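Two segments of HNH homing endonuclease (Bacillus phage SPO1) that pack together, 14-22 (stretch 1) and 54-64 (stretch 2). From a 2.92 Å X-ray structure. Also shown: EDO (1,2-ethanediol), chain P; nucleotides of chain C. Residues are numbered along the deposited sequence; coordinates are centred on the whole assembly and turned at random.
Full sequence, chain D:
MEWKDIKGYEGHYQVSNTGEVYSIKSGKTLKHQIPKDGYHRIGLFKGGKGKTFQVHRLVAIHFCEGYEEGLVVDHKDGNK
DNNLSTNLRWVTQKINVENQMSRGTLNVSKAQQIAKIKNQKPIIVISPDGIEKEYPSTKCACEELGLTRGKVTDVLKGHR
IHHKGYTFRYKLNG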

ATOM      1  N   GLN D  14       3.689 -25.229  17.729  1.00 52.03           N
ATOM      2  CA  GLN D  14       2.712 -25.951  16.924  1.00 51.71           C
ATOM      3  C   GLN D  14       1.557 -25.016  16.600  1.00 49.44           C
ATOM      4  O   GLN D  14       1.317 -24.049  17.315  1.00 50.23           O
ATOM      5  N   VAL D  15       0.838 -25.343  15.513  1.00 48.15           N
ATOM      6  CA  VAL D  15      -0.262 -24.493  15.078  1.00 46.80           C
ATOM      7  C   VAL D  15      -1.545 -25.288  14.859  1.00 47.23           C
ATOM      8  O   VAL D  15      -1.498 -26.456  14.504  1.00 49.32           O
ATOM      9  N   SER D  16      -2.693 -24.652  15.062  1.00 47.10           N
ATOM     10  CA  SER D  16      -3.963 -25.340  14.850  1.00 48.28           C
ATOM     11  C   SER D  16      -4.734 -24.647  13.733  1.00 47.42           C
ATOM     12  O   SER D  16      -4.573 -23.453  13.501  1.00 47.65           O
ATOM     13  N   ASN D  17      -5.579 -25.399  13.045  1.00 46.83           N
ATOM     14  CA  ASN D  17      -6.357 -24.839  11.951  1.00 45.88           C
ATOM     15  C   ASN D  17      -7.328 -23.744  12.398  1.00 43.94           C
ATOM     16  O   ASN D  17      -7.966 -23.090  11.577  1.00 41.29           O
ATOM     17  N   THR D  18      -7.442 -23.540  13.701  1.00 44.28           N
ATOM     18  CA  THR D  18      -8.352 -22.525  14.200  1.00 45.62           C
ATOM     19  C   THR D  18      -7.621 -21.216  14.389  1.00 44.77           C
ATOM     20  O   THR D  18      -8.235 -20.183  14.644  1.00 44.32           O
ATOM     21  N   GLY D  19      -6.300 -21.266  14.258  1.00 43.79           N
ATOM     22  CA  GLY D  19      -5.495 -20.072  14.419  1.00 44.39           C
ATOM     23  C   GLY D  19      -4.794 -19.984  15.761  1.00 43.39           C
ATOM     24  O   GLY D  19      -4.424 -18.901  16.196  1.00 42.20           O
ATOM     25  N   GLU D  20      -4.615 -21.120  16.421  1.00 44.02           N
ATOM     26  CA  GLU D  20      -3.943 -21.142  17.711  1.00 47.94           C
ATOM     27  C   GLU D  20      -2.474 -21.535  17.558  1.00 49.79           C
ATOM     28  O   GLU D  20      -2.138 -22.492  16.849  1.00 48.95           O
ATOM     29  N   VAL D  21      -1.602 -20.776  18.214  1.00 49.51           N
ATOM     30  CA  VAL D  21      -0.174 -21.047  18.180  1.00 50.56           C
ATOM     31  C   VAL D  21       0.239 -21.437  19.598  1.00 54.39           C
ATOM     32  O   VAL D  21       0.219 -20.620  20.520  1.00 53.88           O
ATOM     33  N   TYR D  22       0.604 -22.702  19.757  1.00 56.82           N
ATOM     34  CA  TYR D  22       1.002 -23.258  21.043  1.00 59.32           C
ATOM     35  C   TYR D  22       2.516 -23.390  21.179  1.00 59.52           C
ATOM     36  O   TYR D  22       3.196 -23.724  20.215  1.00 60.51           O
ATOM     37  N   GLN D  54       2.753 -13.941  11.057  1.00 40.69           N
ATOM     38  CA  GLN D  54       1.319 -13.660  10.925  1.00 38.01           C
ATOM     39  C   GLN D  54       0.494 -14.938  11.075  1.00 37.03           C
ATOM     40  O   GLN D  54       0.555 -15.829  10.226  1.00 35.46           O
ATOM     41  N   VAL D  55      -0.286 -15.010  12.149  1.00 32.98           N
ATOM     42  CA  VAL D  55      -1.109 -16.169  12.427  1.00 30.11           C
ATOM     43  C   VAL D  55      -1.832 -16.697  11.203  1.00 33.15           C
ATOM     44  O   VAL D  55      -1.850 -17.901  10.977  1.00 32.81           O
ATOM     45  N   HIS D  56      -2.424 -15.828  10.396  1.00 31.86           N
ATOM     46  CA  HIS D  56      -3.122 -16.362   9.247  1.00 32.20           C
ATOM     47  C   HIS D  56      -2.220 -16.970   8.178  1.00 32.43           C
ATOM     48  O   HIS D  56      -2.676 -17.797   7.390  1.00 34.04           O
ATOM     49  N   ARG D  57      -0.951 -16.581   8.131  1.00 30.64           N
ATOM     50  CA  ARG D  57      -0.067 -17.182   7.147  1.00 32.17           C
ATOM     51  C   ARG D  57       0.316 -18.562   7.665  1.00 34.90           C
ATOM     52  O   ARG D  57       0.349 -19.539   6.911  1.00 34.21           O
ATOM     53  N   LEU D  58       0.603 -18.638   8.961  1.00 34.86           N
ATOM     54  CA  LEU D  58       0.982 -19.904   9.565  1.00 36.95           C
ATOM     55  C   LEU D  58      -0.118 -20.945   9.366  1.00 36.93           C
ATOM     56  O   LEU D  58       0.165 -22.112   9.075  1.00 36.91           O
ATOM     57  N   VAL D  59      -1.369 -20.531   9.511  1.00 35.07           N
ATOM     58  CA  VAL D  59      -2.465 -21.469   9.336  1.00 34.06           C
ATOM     59  C   VAL D  59      -2.483 -21.898   7.880  1.00 34.19           C
ATOM     60  O   VAL D  59      -2.376 -23.083   7.561  1.00 32.07           O
ATOM     61  N   ALA D  60      -2.597 -20.916   6.998  1.00 34.14           N
ATOM     62  CA  ALA D  60      -2.618 -21.170   5.572  1.00 36.66           C
ATOM     63  C   ALA D  60      -1.445 -22.055   5.127  1.00 38.51           C
ATOM     64  O   ALA D  60      -1.630 -23.015   4.376  1.00 39.65           O
ATOM     65  N   ILE D  61      -0.239 -21.744   5.587  1.00 36.07           N
ATOM     66  CA  ILE D  61       0.918 -22.528   5.195  1.00 35.09           C
ATOM     67  C   ILE D  61       0.800 -23.978   5.603  1.00 37.79           C
ATOM     68  O   ILE D  61       1.269 -24.868   4.901  1.00 41.59           O
ATOM     69  N   HIS D  62       0.160 -24.234   6.731  1.00 37.33           N
ATOM     70  CA  HIS D  62       0.066 -25.606   7.180  1.00 39.14           C
ATOM     71  C   HIS D  62      -1.218 -26.356   6.839  1.00 42.23           C
ATOM     72  O   HIS D  62      -1.193 -27.575   6.659  1.00 41.73           O
ATOM     73  N   PHE D  63      -2.329 -25.642   6.712  1.00 42.69           N
ATOM     74  CA  PHE D  63      -3.592 -26.311   6.413  1.00 41.02           C
ATOM     75  C   PHE D  63      -4.294 -25.883   5.127  1.00 41.13           C
ATOM     76  O   PHE D  63      -5.486 -26.114   4.987  1.00 44.13           O
ATOM     77  N   CYS D  64      -3.578 -25.280   4.183  1.00 38.46           N
ATOM     78  CA  CYS D  64      -4.218 -24.836   2.952  1.00 34.43           C
ATOM     79  C   CYS D  64      -3.458 -25.127   1.668  1.00 37.90           C
ATOM     80  O   CYS D  64      -2.396 -24.557   1.429  1.00 41.67           O
TER

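A β-hairpin packs across a helix through a small, largely apolar contact, burying 428 Å² with no hydrogen bond between the two stretches. Strand 14-16 and the helix that begins at Val55 cross nearly at right angles (86°), their axes 8.4 Å apart at closest approach, so the hairpin meets the helix over a short patch centred where Asn17 lies beside Val59 (CA to CA 5.8 Å). Val15 (chi1 p) points toward the helix and is the most covered residue: its CG2 lies 4.3 Å from Val59 CG2 and 3.9 Å from Phe63 CE1, while its CG1 sits over the face of the His62 ring, 3.9 Å from His62 CG. His62 (chi1 m) is held in that pose from within its own helix, ND1 donating to Leu58 O at 2.7 Å; its NE2 is satisfied elsewhere in the structure. Phe63 (chi1 m, chi2 95°) also points toward the hairpin and lies against the start of the turn. Asn17 CB stands over its ring face, 3.9 Å from the centroid and 9° off the normal, with Asn17 N over a face as well, 3.4 Å from Phe63 CE1; Val15 O approaches the ring edge, 3.4 Å from Phe63 CZ. Beyond the turn, Val21 (t) points toward the helix and reaches Leu58 (m, t), CG2 to CD1 4.2 Å, and more loosely Val55 (t), CG2 to CG2 4.5 Å. Gly19 packs through its backbone: its CA is 3.7 Å from Val59 CG2 and its O 3.4 Å from Val55 CG1. An ideal CB there would lie 3.8 Å from Val55 CG1, but the backbone angles (102/22) by themselves call for glycine, since a CB would jam against the preceding carbonyl O. The side chain of Ser16 (p) points away from the helix and braces the type I turn, while its backbone still touches Val59 and Phe63: its OG accepts from Glu20 N at 3.1 Å and shares a hydrogen bond with Thr18 OG1 at 2.7 Å. Polar side chains at the N-terminal end of stretch 2 take no part in the packing and serve the DNA instead, as befits an endonuclease: His56 NE2 donates to OP2 of DT2 (2.6 Å), Arg57 NE to OP1 of DT2 (3.0 Å), and Gln54 NE2, from the N-cap residue, to OP2 of DT3 (3.2 Å). At the other end, ethanediol, probably from the crystallisation liquor, makes a weak hydrogen bond from O1 to His62 O (3.0 Å).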

ATOM      1  CB  GLN D  14       2.237 -27.198  17.641  1.00 52.17           C
ATOM      2  CG  GLN D  14       3.420 -28.078  18.051  1.00 52.91           C
ATOM      3  CD  GLN D  14       2.981 -29.282  18.870  1.00 54.89           C
ATOM      4  OE1 GLN D  14       2.470 -29.128  19.974  1.00 57.74           O
ATOM      5  NE2 GLN D  14       3.117 -30.423  18.278  1.00 55.86           N
ATOM      6  CB  VAL D  15       0.140 -23.758  13.772  1.00 44.91           C
ATOM      7  CG1 VAL D  15       0.775 -24.745  12.795  1.00 43.91           C
ATOM      8  CG2 VAL D  15      -1.055 -23.075  13.150  1.00 45.10           C
ATOM      9  CB  SER D  16      -4.811 -25.340  16.120  1.00 47.04           C
ATOM     10  OG  SER D  16      -5.416 -24.078  16.317  1.00 47.58           O
ATOM     11  CB  ASN D  17      -7.128 -25.953  11.249  1.00 43.91           C
ATOM     12  CG  ASN D  17      -7.985 -26.740  12.196  1.00 44.76           C
ATOM     13  OD1 ASN D  17      -8.820 -27.523  11.775  1.00 47.79           O
ATOM     14  ND2 ASN D  17      -7.779 -26.542  13.488  1.00 44.59           N
ATOM     15  CB  THR D  18      -8.957 -22.938  15.531  1.00 44.04           C
ATOM     16  OG1 THR D  18      -7.924 -23.033  16.507  1.00 47.21           O
ATOM     17  CG2 THR D  18      -9.628 -24.277  15.401  1.00 45.54           C
ATOM     18  CB  GLU D  20      -4.636 -22.123  18.658  1.00 48.72           C
ATOM     19  CG  GLU D  20      -5.864 -21.583  19.363  1.00 51.33           C
ATOM     20  CD  GLU D  20      -6.674 -22.681  20.019  1.00 51.99           C
ATOM     21  OE1 GLU D  20      -6.066 -23.697  20.406  1.00 53.61           O
ATOM     22  OE2 GLU D  20      -7.908 -22.531  20.155  1.00 52.74           O
ATOM     23  CB  VAL D  21       0.611 -19.815  17.718  1.00 47.95           C
ATOM     24  CG1 VAL D  21       2.089 -20.082  17.780  1.00 47.64           C
ATOM     25  CG2 VAL D  21       0.226 -19.473  16.318  1.00 47.06           C
ATOM     26  CB  TYR D  22       0.362 -24.643  21.196  1.00 61.01           C
ATOM     27  CG  TYR D  22       0.839 -25.426  22.393  1.00 65.16           C
ATOM     28  CD1 TYR D  22       0.547 -24.999  23.692  1.00 65.77           C
ATOM     29  CD2 TYR D  22       1.590 -26.590  22.232  1.00 64.34           C
ATOM     30  CE1 TYR D  22       0.988 -25.710  24.806  1.00 66.54           C
ATOM     31  CE2 TYR D  22       2.040 -27.310  23.341  1.00 67.12           C
ATOM     32  CZ  TYR D  22       1.733 -26.862  24.625  1.00 67.87           C
ATOM     33  OH  TYR D  22       2.166 -27.559  25.731  1.00 71.48           O
ATOM     34  CB  GLN D  54       0.992 -13.056   9.570  1.00 35.79           C
ATOM     35  CG  GLN D  54       1.431 -11.645   9.376  1.00 35.44           C
ATOM     36  CD  GLN D  54       0.774 -11.018   8.170  1.00 34.64           C
ATOM     37  OE1 GLN D  54      -0.279 -10.401   8.276  1.00 31.50           O
ATOM     38  NE2 GLN D  54       1.386 -11.191   7.009  1.00 38.37           N
ATOM     39  CB  VAL D  55      -2.137 -15.858  13.525  1.00 28.23           C
ATOM     40  CG1 VAL D  55      -3.117 -17.021  13.697  1.00 26.68           C
ATOM     41  CG2 VAL D  55      -1.414 -15.578  14.813  1.00 29.12           C
ATOM     42  CB  HIS D  56      -4.068 -15.333   8.626  1.00 35.70           C
ATOM     43  CG  HIS D  56      -3.386 -14.171   7.989  1.00 36.69           C
ATOM     44  ND1 HIS D  56      -2.925 -13.094   8.708  1.00 40.41           N
ATOM     45  CD2 HIS D  56      -3.116 -13.903   6.692  1.00 38.26           C
ATOM     46  CE1 HIS D  56      -2.403 -12.208   7.880  1.00 40.63           C
ATOM     47  NE2 HIS D  56      -2.507 -12.675   6.651  1.00 41.17           N
ATOM     48  CB  ARG D  57       1.204 -16.368   6.950  1.00 29.79           C
ATOM     49  CG  ARG D  57       1.049 -15.116   6.159  1.00 27.26           C
ATOM     50  CD  ARG D  57       2.316 -14.843   5.392  1.00 30.18           C
ATOM     51  NE  ARG D  57       2.079 -14.910   3.956  1.00 27.81           N
ATOM     52  CZ  ARG D  57       2.896 -15.493   3.088  1.00 33.66           C
ATOM     53  NH1 ARG D  57       4.020 -16.066   3.507  1.00 37.77           N
ATOM     54  NH2 ARG D  57       2.586 -15.511   1.799  1.00 37.01           N
ATOM     55  CB  LEU D  58       1.282 -19.726  11.057  1.00 33.71           C
ATOM     56  CG  LEU D  58       2.467 -18.826  11.422  1.00 35.62           C
ATOM     57  CD1 LEU D  58       2.533 -18.679  12.914  1.00 33.15           C
ATOM     58  CD2 LEU D  58       3.759 -19.407  10.915  1.00 32.44           C
ATOM     59  CB  VAL D  59      -3.822 -20.831   9.720  1.00 34.25           C
ATOM     60  CG1 VAL D  59      -4.944 -21.828   9.523  1.00 30.77           C
ATOM     61  CG2 VAL D  59      -3.792 -20.380  11.173  1.00 32.85           C
ATOM     62  CB  ALA D  60      -2.589 -19.858   4.824  1.00 36.26           C
ATOM     63  CB  ILE D  61       2.226 -21.956   5.795  1.00 35.16           C
ATOM     64  CG1 ILE D  61       2.664 -20.726   4.999  1.00 31.62           C
ATOM     65  CG2 ILE D  61       3.332 -23.010   5.762  1.00 30.46           C
ATOM     66  CD1 ILE D  61       3.850 -20.006   5.579  1.00 35.18           C
ATOM     67  CB  HIS D  62       0.352 -25.659   8.683  1.00 36.65           C
ATOM     68  CG  HIS D  62       1.748 -25.238   9.046  1.00 37.39           C
ATOM     69  ND1 HIS D  62       2.129 -23.916   9.137  1.00 35.67           N
ATOM     70  CD2 HIS D  62       2.865 -25.968   9.287  1.00 33.09           C
ATOM     71  CE1 HIS D  62       3.418 -23.852   9.416  1.00 36.91           C
ATOM     72  NE2 HIS D  62       3.889 -25.083   9.511  1.00 29.57           N
ATOM     73  CB  PHE D  63      -4.576 -26.130   7.575  1.00 40.63           C
ATOM     74  CG  PHE D  63      -3.985 -26.406   8.926  1.00 42.85           C
ATOM     75  CD1 PHE D  63      -3.488 -25.374   9.703  1.00 46.32           C
ATOM     76  CD2 PHE D  63      -3.927 -27.696   9.423  1.00 46.02           C
ATOM     77  CE1 PHE D  63      -2.945 -25.616  10.955  1.00 48.62           C
ATOM     78  CE2 PHE D  63      -3.383 -27.951  10.678  1.00 47.94           C
ATOM     79  CZ  PHE D  63      -2.893 -26.908  11.442  1.00 48.69           C
ATOM     80  CB  CYS D  64      -4.487 -23.340   3.031  1.00 32.77           C
ATOM     81  SG  CYS D  64      -5.707 -22.881   4.248  1.00 30.04           S
TER
HETATM   82  C1  EDO P 400      -0.482 -28.315   2.551  1.00 60.76           C
HETATM   83  O1  EDO P 400      -1.241 -27.754   3.645  1.00 54.80           O
HETATM   84  C2  EDO P 400       0.442 -29.452   3.084  1.00 64.35           C
HETATM   85  O2  EDO P 400       1.366 -28.910   4.089  1.00 67.42           O
ATOM     86  P    DT C   2      -0.304 -11.876   3.384  1.00 31.86           P
ATOM     87  OP1  DT C   2      -0.108 -13.216   2.773  1.00 35.64           O
ATOM     88  OP2  DT C   2      -1.092 -11.825   4.644  1.00 28.21           O
ATOM     89  O5'  DT C   2       1.090 -11.096   3.524  1.00 32.91           O
ATOM     90  C5'  DT C   2       1.997 -11.101   2.398  1.00 35.55           C
ATOM     91  C4'  DT C   2       3.302 -10.429   2.765  1.00 39.10           C
ATOM     92  O4'  DT C   2       3.065  -9.014   2.807  1.00 42.06           O
ATOM     93  C3'  DT C   2       3.889 -10.808   4.121  1.00 43.49           C
ATOM     94  O3'  DT C   2       4.860 -11.825   4.077  1.00 48.61           O
ATOM     95  C2'  DT C   2       4.606  -9.543   4.513  1.00 43.91           C
ATOM     96  C1'  DT C   2       3.915  -8.456   3.774  1.00 43.26           C
ATOM     97  N1   DT C   2       3.167  -7.610   4.672  1.00 43.89           N
ATOM     98  C2   DT C   2       3.861  -6.528   5.109  1.00 42.86           C
ATOM     99  O2   DT C   2       5.022  -6.282   4.821  1.00 45.07           O
ATOM    100  N3   DT C   2       3.133  -5.737   5.927  1.00 40.50           N
ATOM    101  C4   DT C   2       1.843  -5.905   6.341  1.00 44.23           C
ATOM    102  O4   DT C   2       1.332  -5.085   7.110  1.00 44.98           O
ATOM    103  C5   DT C   2       1.179  -7.060   5.824  1.00 47.66           C
ATOM    104  C7   DT C   2      -0.245  -7.321   6.207  1.00 48.16           C
ATOM    105  C6   DT C   2       1.870  -7.868   5.011  1.00 46.16           C
ATOM    106  P    DT C   3       5.404 -12.414   5.445  1.00 54.74           P
ATOM    107  OP1  DT C   3       5.911 -13.776   5.165  1.00 52.56           O
ATOM    108  OP2  DT C   3       4.372 -12.264   6.481  1.00 47.68           O
ATOM    109  O5'  DT C   3       6.656 -11.484   5.858  1.00 57.84           O
ATOM    110  C5'  DT C   3       7.754 -11.335   4.943  1.00 57.34           C
ATOM    111  C4'  DT C   3       8.665 -10.229   5.425  1.00 57.95           C
ATOM    112  O4'  DT C   3       7.924  -8.967   5.505  1.00 56.80           O
ATOM    113  C3'  DT C   3       9.246 -10.450   6.821  1.00 59.78           C
ATOM    114  O3'  DT C   3      10.622 -10.794   6.688  1.00 65.20           O
ATOM    115  C2'  DT C   3       9.231  -9.098   7.509  1.00 58.56           C
ATOM    116  C1'  DT C   3       8.357  -8.232   6.626  1.00 57.12           C
ATOM    117  N1   DT C   3       7.199  -7.693   7.351  1.00 51.74           N
ATOM    118  C2   DT C   3       7.348  -6.448   7.912  1.00 48.79           C
ATOM    119  O2   DT C   3       8.380  -5.802   7.819  1.00 46.34           O
ATOM    120  N3   DT C   3       6.245  -5.985   8.588  1.00 49.64           N
ATOM    121  C4   DT C   3       5.034  -6.637   8.752  1.00 50.40           C
ATOM    122  O4   DT C   3       4.125  -6.091   9.385  1.00 47.78           O
ATOM    123  C5   DT C   3       4.952  -7.949   8.135  1.00 48.56           C
ATOM    124  C7   DT C   3       3.684  -8.746   8.279  1.00 46.81           C
ATOM    125  C6   DT C   3       6.026  -8.404   7.480  1.00 48.19           C